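Local coordinates for uncharacterized protein (Staphylococcus aureus subsp. aureus, PDB 4H0A) that is of unknown function but belongs to the CAP family of cysteine-rich secretory proteins and carries a CAP-associated N-terminal region, at residues K131-D141 and E181-E192. Numbering follows the deposited sequence.
Sequences KKYEFELSDED and EPYQLNSNSTSE
E134 OE1 takes two amide donors from the turn 186-189. N186 ND2 reaches E134 OE1 at 3.0 Å from above the carboxylate plane, with OE1 lying in the amide plane of N186. N188 ND2 adds a weak bond; its amide is nearly coplanar with the carboxylate. E134 is extended, its CG anti to the backbone N (chi1 -164°), and this carries the carboxylate alongside N186. The backbone of E134 is held too. E134 O accepts from N186 N at 2.9 Å. E134 N donates to S189 OG at 3.0 Å. S189 N to N186 O closes the type I turn, and S189 OG also donates to N188 OD1. F135 and L185 form an antiparallel non-hydrogen-bonded pair, flanked by N186 N to E134 O and by E136 N to Q184 O (2.8 Å). The short, weakly bonded strand at about 184-185 is an outer strand of a small antiparallel sheet, next to 131-136, with 125-128 beyond. In a T-shaped pair the edge of Y183 points at the face of F135, planes at 67°. L137 CD1 covers one face of Y183 in a CH-pi contact, 3.9 Å from the centroid. Y183 OH is hydrogen-bonded to Q145 O and Q156 NE2 of the neighbouring seven-stranded sheet. One water joins E136 O, Q184 N and D141 OD2. D141 OD2 also accepts from S138 N, and D141 N gives a weak bond to S138 OG: a capping box, with S138 the N-cap of the helix beginning at D139. At the start of strand 131-136, K131 NZ donates to T190 O at 3.1 Å, from above the carbonyl plane.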
ATOM      1  N   LYS A 131      20.823  -9.555 -12.680  1.00 88.43           N
ATOM      2  CA  LYS A 131      20.708 -10.183 -11.359  1.00 87.65           C
ATOM      3  C   LYS A 131      19.377 -10.911 -11.254  1.00 87.59           C
ATOM      4  O   LYS A 131      18.334 -10.302 -11.467  1.00 83.87           O
ATOM      5  CB  LYS A 131      20.839  -9.126 -10.255  1.00 88.41           C
ATOM      6  CG  LYS A 131      20.942  -9.687  -8.845  1.00107.96           C
ATOM      7  CD  LYS A 131      21.113  -8.566  -7.815  1.00119.76           C
ATOM      8  CE  LYS A 131      20.641  -8.966  -6.437  1.00131.51           C
ATOM      9  NZ  LYS A 131      20.699  -7.830  -5.477  1.00136.94           N
ATOM     10  N   LYS A 132      19.405 -12.201 -10.910  1.00 85.16           N
ATOM     11  CA  LYS A 132      18.181 -12.995 -10.806  1.00 84.23           C
ATOM     12  C   LYS A 132      17.426 -12.699  -9.508  1.00 85.07           C
ATOM     13  O   LYS A 132      18.034 -12.564  -8.447  1.00 85.04           O
ATOM     14  CB  LYS A 132      18.491 -14.502 -10.900  1.00 90.71           C
ATOM     15  CG  LYS A 132      17.260 -15.395 -10.693  1.00105.05           C
ATOM     16  CD  LYS A 132      17.405 -16.757 -11.346  1.00118.08           C
ATOM     17  CE  LYS A 132      16.548 -17.807 -10.669  1.00129.30           C
ATOM     18  NZ  LYS A 132      16.375 -19.016 -11.517  1.00139.56           N
ATOM     19  N   TYR A 133      16.096 -12.604  -9.616  1.00 79.01           N
ATOM     20  CA  TYR A 133      15.171 -12.435  -8.498  1.00 76.80           C
ATOM     21  C   TYR A 133      14.130 -13.530  -8.584  1.00 82.14           C
ATOM     22  O   TYR A 133      13.527 -13.697  -9.643  1.00 81.98           O
ATOM     23  CB  TYR A 133      14.496 -11.059  -8.535  1.00 73.59           C
ATOM     24  CG  TYR A 133      15.438  -9.938  -8.185  1.00 73.89           C
ATOM     25  CD1 TYR A 133      16.225  -9.338  -9.154  1.00 75.74           C
ATOM     26  CD2 TYR A 133      15.602  -9.525  -6.869  1.00 74.53           C
ATOM     27  CE1 TYR A 133      17.127  -8.329  -8.832  1.00 75.56           C
ATOM     28  CE2 TYR A 133      16.495  -8.510  -6.534  1.00 75.43           C
ATOM     29  CZ  TYR A 133      17.265  -7.920  -7.518  1.00 83.47           C
ATOM     30  OH  TYR A 133      18.146  -6.918  -7.186  1.00 85.23           O
ATOM     31  N   GLU A 134      13.949 -14.306  -7.513  1.00 79.59           N
ATOM     32  CA  GLU A 134      12.934 -15.359  -7.471  1.00 79.86           C
ATOM     33  C   GLU A 134      12.159 -15.227  -6.176  1.00 81.77           C
ATOM     34  O   GLU A 134      12.767 -15.207  -5.106  1.00 82.84           O
ATOM     35  CB  GLU A 134      13.555 -16.747  -7.601  1.00 85.66           C
ATOM     36  CG  GLU A 134      12.509 -17.794  -7.941  1.00 94.12           C
ATOM     37  CD  GLU A 134      13.030 -19.212  -8.023  1.00110.27           C
ATOM     38  OE1 GLU A 134      14.214 -19.434  -7.681  1.00 97.24           O
ATOM     39  OE2 GLU A 134      12.245 -20.107  -8.408  1.00104.34           O
ATOM     40  N   PHE A 135      10.830 -15.089  -6.266  1.00 75.22           N
ATOM     41  CA  PHE A 135       9.986 -14.921  -5.086  1.00 73.44           C
ATOM     42  C   PHE A 135       9.350 -16.226  -4.658  1.00 81.12           C
ATOM     43  O   PHE A 135       8.921 -17.004  -5.506  1.00 82.70           O
ATOM     44  CB  PHE A 135       8.874 -13.899  -5.350  1.00 70.58           C
ATOM     45  CG  PHE A 135       9.351 -12.476  -5.481  1.00 69.18           C
ATOM     46  CD1 PHE A 135       9.999 -11.843  -4.429  1.00 71.08           C
ATOM     47  CD2 PHE A 135       9.081 -11.741  -6.624  1.00 68.78           C
ATOM     48  CE1 PHE A 135      10.382 -10.507  -4.526  1.00 68.83           C
ATOM     49  CE2 PHE A 135       9.479 -10.410  -6.722  1.00 68.67           C
ATOM     50  CZ  PHE A 135      10.132  -9.807  -5.678  1.00 65.81           C
ATOM     51  N   GLU A 136       9.262 -16.439  -3.333  1.00 78.93           N
ATOM     52  CA  GLU A 136       8.617 -17.603  -2.713  1.00 81.02           C
ATOM     53  C   GLU A 136       7.251 -17.138  -2.208  1.00 83.41           C
ATOM     54  O   GLU A 136       7.167 -16.637  -1.087  1.00 82.84           O
ATOM     55  CB  GLU A 136       9.494 -18.142  -1.561  1.00 85.15           C
ATOM     56  CG  GLU A 136      10.846 -18.680  -2.000  1.00 97.28           C
ATOM     57  CD  GLU A 136      10.772 -19.880  -2.922  1.00118.70           C
ATOM     58  OE1 GLU A 136       9.984 -20.808  -2.630  1.00114.27           O
ATOM     59  OE2 GLU A 136      11.493 -19.887  -3.944  1.00110.71           O
ATOM     60  N   LEU A 137       6.201 -17.221  -3.053  1.00 79.01           N
ATOM     61  CA  LEU A 137       4.866 -16.728  -2.670  1.00 76.46           C
ATOM     62  C   LEU A 137       4.163 -17.683  -1.690  1.00 83.02           C
ATOM     63  O   LEU A 137       3.929 -18.843  -2.031  1.00 86.25           O
ATOM     64  CB  LEU A 137       3.958 -16.464  -3.897  1.00 74.55           C
ATOM     65  CG  LEU A 137       3.883 -14.988  -4.325  1.00 74.85           C
ATOM     66  CD1 LEU A 137       5.151 -14.559  -5.005  1.00 73.63           C
ATOM     67  CD2 LEU A 137       2.683 -14.726  -5.223  1.00 77.06           C
ATOM     68  N   SER A 138       3.811 -17.178  -0.476  1.00 78.17           N
ATOM     69  CA  SER A 138       3.109 -17.957   0.559  1.00 80.15           C
ATOM     70  C   SER A 138       1.652 -18.213   0.167  1.00 82.01           C
ATOM     71  O   SER A 138       1.192 -17.691  -0.850  1.00 77.52           O
ATOM     72  CB  SER A 138       3.164 -17.238   1.911  1.00 82.88           C
ATOM     73  OG  SER A 138       2.363 -16.066   1.961  1.00 84.47           O
ATOM     74  N   ASP A 139       0.926 -19.030   0.971  1.00 81.62           N
ATOM     75  CA  ASP A 139      -0.491 -19.339   0.704  1.00 81.32           C
ATOM     76  C   ASP A 139      -1.340 -18.078   0.681  1.00 81.09           C
ATOM     77  O   ASP A 139      -2.165 -17.916  -0.216  1.00 79.28           O
ATOM     78  CB  ASP A 139      -1.074 -20.321   1.745  1.00 87.11           C
ATOM     79  CG  ASP A 139      -1.002 -21.774   1.328  1.00105.15           C
ATOM     80  OD1 ASP A 139      -1.208 -22.059   0.130  1.00106.39           O
ATOM     81  OD2 ASP A 139      -0.743 -22.632   2.207  1.00115.74           O
ATOM     82  N   GLU A 140      -1.138 -17.209   1.681  1.00 76.78           N
ATOM     83  CA  GLU A 140      -1.820 -15.924   1.815  1.00 74.17           C
ATOM     84  C   GLU A 140      -1.523 -15.021   0.598  1.00 74.37           C
ATOM     85  O   GLU A 140      -2.441 -14.357   0.112  1.00 71.92           O
ATOM     86  CB  GLU A 140      -1.373 -15.231   3.126  1.00 75.77           C
ATOM     87  CG  GLU A 140      -2.030 -13.887   3.415  1.00 88.03           C
ATOM     88  CD  GLU A 140      -1.629 -13.269   4.743  1.00116.90           C
ATOM     89  OE1 GLU A 140      -1.840 -13.923   5.789  1.00118.46           O
ATOM     90  OE2 GLU A 140      -1.129 -12.121   4.740  1.00109.51           O
ATOM     91  N   ASP A 141      -0.254 -15.009   0.102  1.00 70.22           N
ATOM     92  CA  ASP A 141       0.144 -14.165  -1.040  1.00 66.72           C
ATOM     93  C   ASP A 141      -0.598 -14.531  -2.331  1.00 68.11           C
ATOM     94  O   ASP A 141      -1.039 -13.636  -3.037  1.00 64.05           O
ATOM     95  CB  ASP A 141       1.665 -14.247  -1.303  1.00 68.95           C
ATOM     96  CG  ASP A 141       2.552 -13.709  -0.195  1.00 78.07           C
ATOM     97  OD1 ASP A 141       2.150 -12.724   0.466  1.00 76.99           O
ATOM     98  OD2 ASP A 141       3.681 -14.224  -0.036  1.00 84.21           O
ATOM     99  N   GLU A 181      10.291  -5.389  -3.294  1.00 56.17           N
ATOM    100  CA  GLU A 181      10.474  -6.736  -2.734  1.00 58.94           C
ATOM    101  C   GLU A 181       9.267  -7.094  -1.831  1.00 63.33           C
ATOM    102  O   GLU A 181       9.431  -7.270  -0.626  1.00 63.52           O
ATOM    103  CB  GLU A 181      11.815  -6.784  -1.969  1.00 62.31           C
ATOM    104  CG  GLU A 181      12.292  -8.174  -1.593  1.00 76.30           C
ATOM    105  CD  GLU A 181      13.543  -8.158  -0.736  1.00 95.78           C
ATOM    106  OE1 GLU A 181      14.478  -7.390  -1.060  1.00 79.54           O
ATOM    107  OE2 GLU A 181      13.595  -8.924   0.254  1.00 93.93           O
ATOM    108  N   PRO A 182       8.028  -7.130  -2.378  1.00 59.88           N
ATOM    109  CA  PRO A 182       6.857  -7.380  -1.512  1.00 59.51           C
ATOM    110  C   PRO A 182       6.655  -8.834  -1.083  1.00 64.95           C
ATOM    111  O   PRO A 182       5.758  -9.091  -0.276  1.00 65.96           O
ATOM    112  CB  PRO A 182       5.669  -6.877  -2.342  1.00 59.48           C
ATOM    113  CG  PRO A 182       6.170  -6.673  -3.726  1.00 63.55           C
ATOM    114  CD  PRO A 182       7.638  -6.942  -3.789  1.00 60.61           C
ATOM    115  N   TYR A 183       7.460  -9.779  -1.599  1.00 61.47           N
ATOM    116  CA  TYR A 183       7.375 -11.188  -1.234  1.00 63.31           C
ATOM    117  C   TYR A 183       8.730 -11.666  -0.746  1.00 71.25           C
ATOM    118  O   TYR A 183       9.755 -11.016  -0.987  1.00 70.35           O
ATOM    119  CB  TYR A 183       6.915 -12.031  -2.428  1.00 63.30           C
ATOM    120  CG  TYR A 183       5.739 -11.448  -3.173  1.00 60.01           C
ATOM    121  CD1 TYR A 183       4.439 -11.655  -2.733  1.00 61.29           C
ATOM    122  CD2 TYR A 183       5.925 -10.675  -4.314  1.00 57.64           C
ATOM    123  CE1 TYR A 183       3.351 -11.114  -3.410  1.00 57.73           C
ATOM    124  CE2 TYR A 183       4.844 -10.128  -5.000  1.00 55.20           C
ATOM    125  CZ  TYR A 183       3.559 -10.352  -4.545  1.00 56.40           C
ATOM    126  OH  TYR A 183       2.500  -9.839  -5.252  1.00 52.49           O
ATOM    127  N   GLN A 184       8.734 -12.797  -0.048  1.00 71.68           N
ATOM    128  CA  GLN A 184       9.964 -13.390   0.456  1.00 75.03           C
ATOM    129  C   GLN A 184      10.812 -13.855  -0.719  1.00 82.03           C
ATOM    130  O   GLN A 184      10.285 -14.474  -1.645  1.00 82.50           O
ATOM    131  CB  GLN A 184       9.648 -14.571   1.396  1.00 79.84           C
ATOM    132  CG  GLN A 184      10.864 -15.104   2.153  1.00100.17           C
ATOM    133  CD  GLN A 184      10.500 -16.217   3.110  1.00133.09           C
ATOM    134  OE1 GLN A 184       9.432 -16.836   3.020  1.00129.67           O
ATOM    135  NE2 GLN A 184      11.396 -16.516   4.040  1.00133.77           N
ATOM    136  N   LEU A 185      12.112 -13.548  -0.690  1.00 80.06           N
ATOM    137  CA  LEU A 185      13.024 -13.969  -1.750  1.00 81.70           C
ATOM    138  C   LEU A 185      13.561 -15.353  -1.466  1.00 90.51           C
ATOM    139  O   LEU A 185      13.752 -15.716  -0.305  1.00 91.96           O
ATOM    140  CB  LEU A 185      14.207 -12.997  -1.882  1.00 81.02           C
ATOM    141  CG  LEU A 185      13.931 -11.649  -2.523  1.00 81.37           C
ATOM    142  CD1 LEU A 185      15.095 -10.708  -2.286  1.00 81.29           C
ATOM    143  CD2 LEU A 185      13.687 -11.788  -4.021  1.00 82.51           C
ATOM    144  N   ASN A 186      13.866 -16.101  -2.529  1.00 89.45           N
ATOM    145  CA  ASN A 186      14.473 -17.418  -2.408  1.00 94.20           C
ATOM    146  C   ASN A 186      15.923 -17.244  -1.927  1.00101.79           C
ATOM    147  O   ASN A 186      16.514 -16.186  -2.153  1.00 98.13           O
ATOM    148  CB  ASN A 186      14.413 -18.137  -3.757  1.00 95.69           C
ATOM    149  CG  ASN A 186      14.833 -19.591  -3.726  1.00116.98           C
ATOM    150  OD1 ASN A 186      15.029 -20.201  -2.668  1.00107.15           O
ATOM    151  ND2 ASN A 186      14.941 -20.189  -4.897  1.00111.44           N
ATOM    152  N   SER A 187      16.486 -18.267  -1.256  1.00105.28           N
ATOM    153  CA  SER A 187      17.858 -18.243  -0.720  1.00109.02           C
ATOM    154  C   SER A 187      18.922 -17.873  -1.778  1.00115.43           C
ATOM    155  O   SER A 187      19.935 -17.267  -1.424  1.00115.90           O
ATOM    156  CB  SER A 187      18.215 -19.593  -0.105  1.00118.06           C
ATOM    157  OG  SER A 187      18.084 -20.646  -1.047  1.00130.82           O
ATOM    158  N   ASN A 188      18.698 -18.242  -3.059  1.00113.06           N
ATOM    159  CA  ASN A 188      19.616 -17.914  -4.161  1.00113.64           C
ATOM    160  C   ASN A 188      19.643 -16.395  -4.468  1.00113.38           C
ATOM    161  O   ASN A 188      20.664 -15.893  -4.934  1.00113.87           O
ATOM    162  CB  ASN A 188      19.265 -18.710  -5.443  1.00116.95           C
ATOM    163  CG  ASN A 188      17.877 -18.488  -6.035  1.00138.41           C
ATOM    164  OD1 ASN A 188      17.230 -17.452  -5.845  1.00129.74           O
ATOM    165  ND2 ASN A 188      17.403 -19.452  -6.816  1.00131.87           N
ATOM    166  N   SER A 189      18.529 -15.681  -4.221  1.00105.56           N
ATOM    167  CA  SER A 189      18.426 -14.240  -4.478  1.00101.38           C
ATOM    168  C   SER A 189      18.991 -13.419  -3.311  1.00105.18           C
ATOM    169  O   SER A 189      19.099 -13.925  -2.193  1.00107.00           O
ATOM    170  CB  SER A 189      16.971 -13.851  -4.725  1.00100.25           C
ATOM    171  OG  SER A 189      16.430 -14.523  -5.852  1.00107.68           O
ATOM    172  N   THR A 190      19.350 -12.151  -3.583  1.00 99.27           N
ATOM    173  CA  THR A 190      19.888 -11.210  -2.592  1.00 98.28           C
ATOM    174  C   THR A 190      19.057  -9.933  -2.623  1.00 98.74           C
ATOM    175  O   THR A 190      18.771  -9.418  -3.704  1.00 96.09           O
ATOM    176  CB  THR A 190      21.375 -10.913  -2.870  1.00105.00           C
ATOM    177  OG1 THR A 190      22.097 -12.144  -2.958  1.00107.59           O
ATOM    178  CG2 THR A 190      22.008 -10.026  -1.799  1.00102.29           C
ATOM    179  N   SER A 191      18.675  -9.421  -1.443  1.00 95.22           N
ATOM    180  CA  SER A 191      17.884  -8.192  -1.324  1.00 91.76           C
ATOM    181  C   SER A 191      18.714  -6.970  -1.763  1.00 95.26           C
ATOM    182  O   SER A 191      19.916  -6.911  -1.483  1.00 96.98           O
ATOM    183  CB  SER A 191      17.402  -8.017   0.116  1.00 95.63           C
ATOM    184  OG  SER A 191      16.689  -6.807   0.313  1.00103.09           O
ATOM    185  N   GLU A 192      18.079  -6.014  -2.470  1.00 89.14           N
ATOM    186  CA  GLU A 192      18.761  -4.802  -2.945  1.00 88.02           C
ATOM    187  C   GLU A 192      19.199  -3.899  -1.798  1.00 91.92           C
ATOM    188  O   GLU A 192      18.523  -3.841  -0.769  1.00 90.80           O
ATOM    189  CB  GLU A 192      17.845  -3.966  -3.868  1.00 86.09           C
ATOM    190  CG  GLU A 192      17.624  -4.536  -5.256  1.00 95.57           C
ATOM    191  CD  GLU A 192      16.875  -3.620  -6.210  1.00105.35           C
ATOM    192  OE1 GLU A 192      16.542  -2.478  -5.819  1.00 92.09           O
ATOM    193  OE2 GLU A 192      16.639  -4.044  -7.365  1.00 94.97           O
TER
HETATM  194  O   HOH W   1       6.356 -14.329   0.498  1.00 58.41           O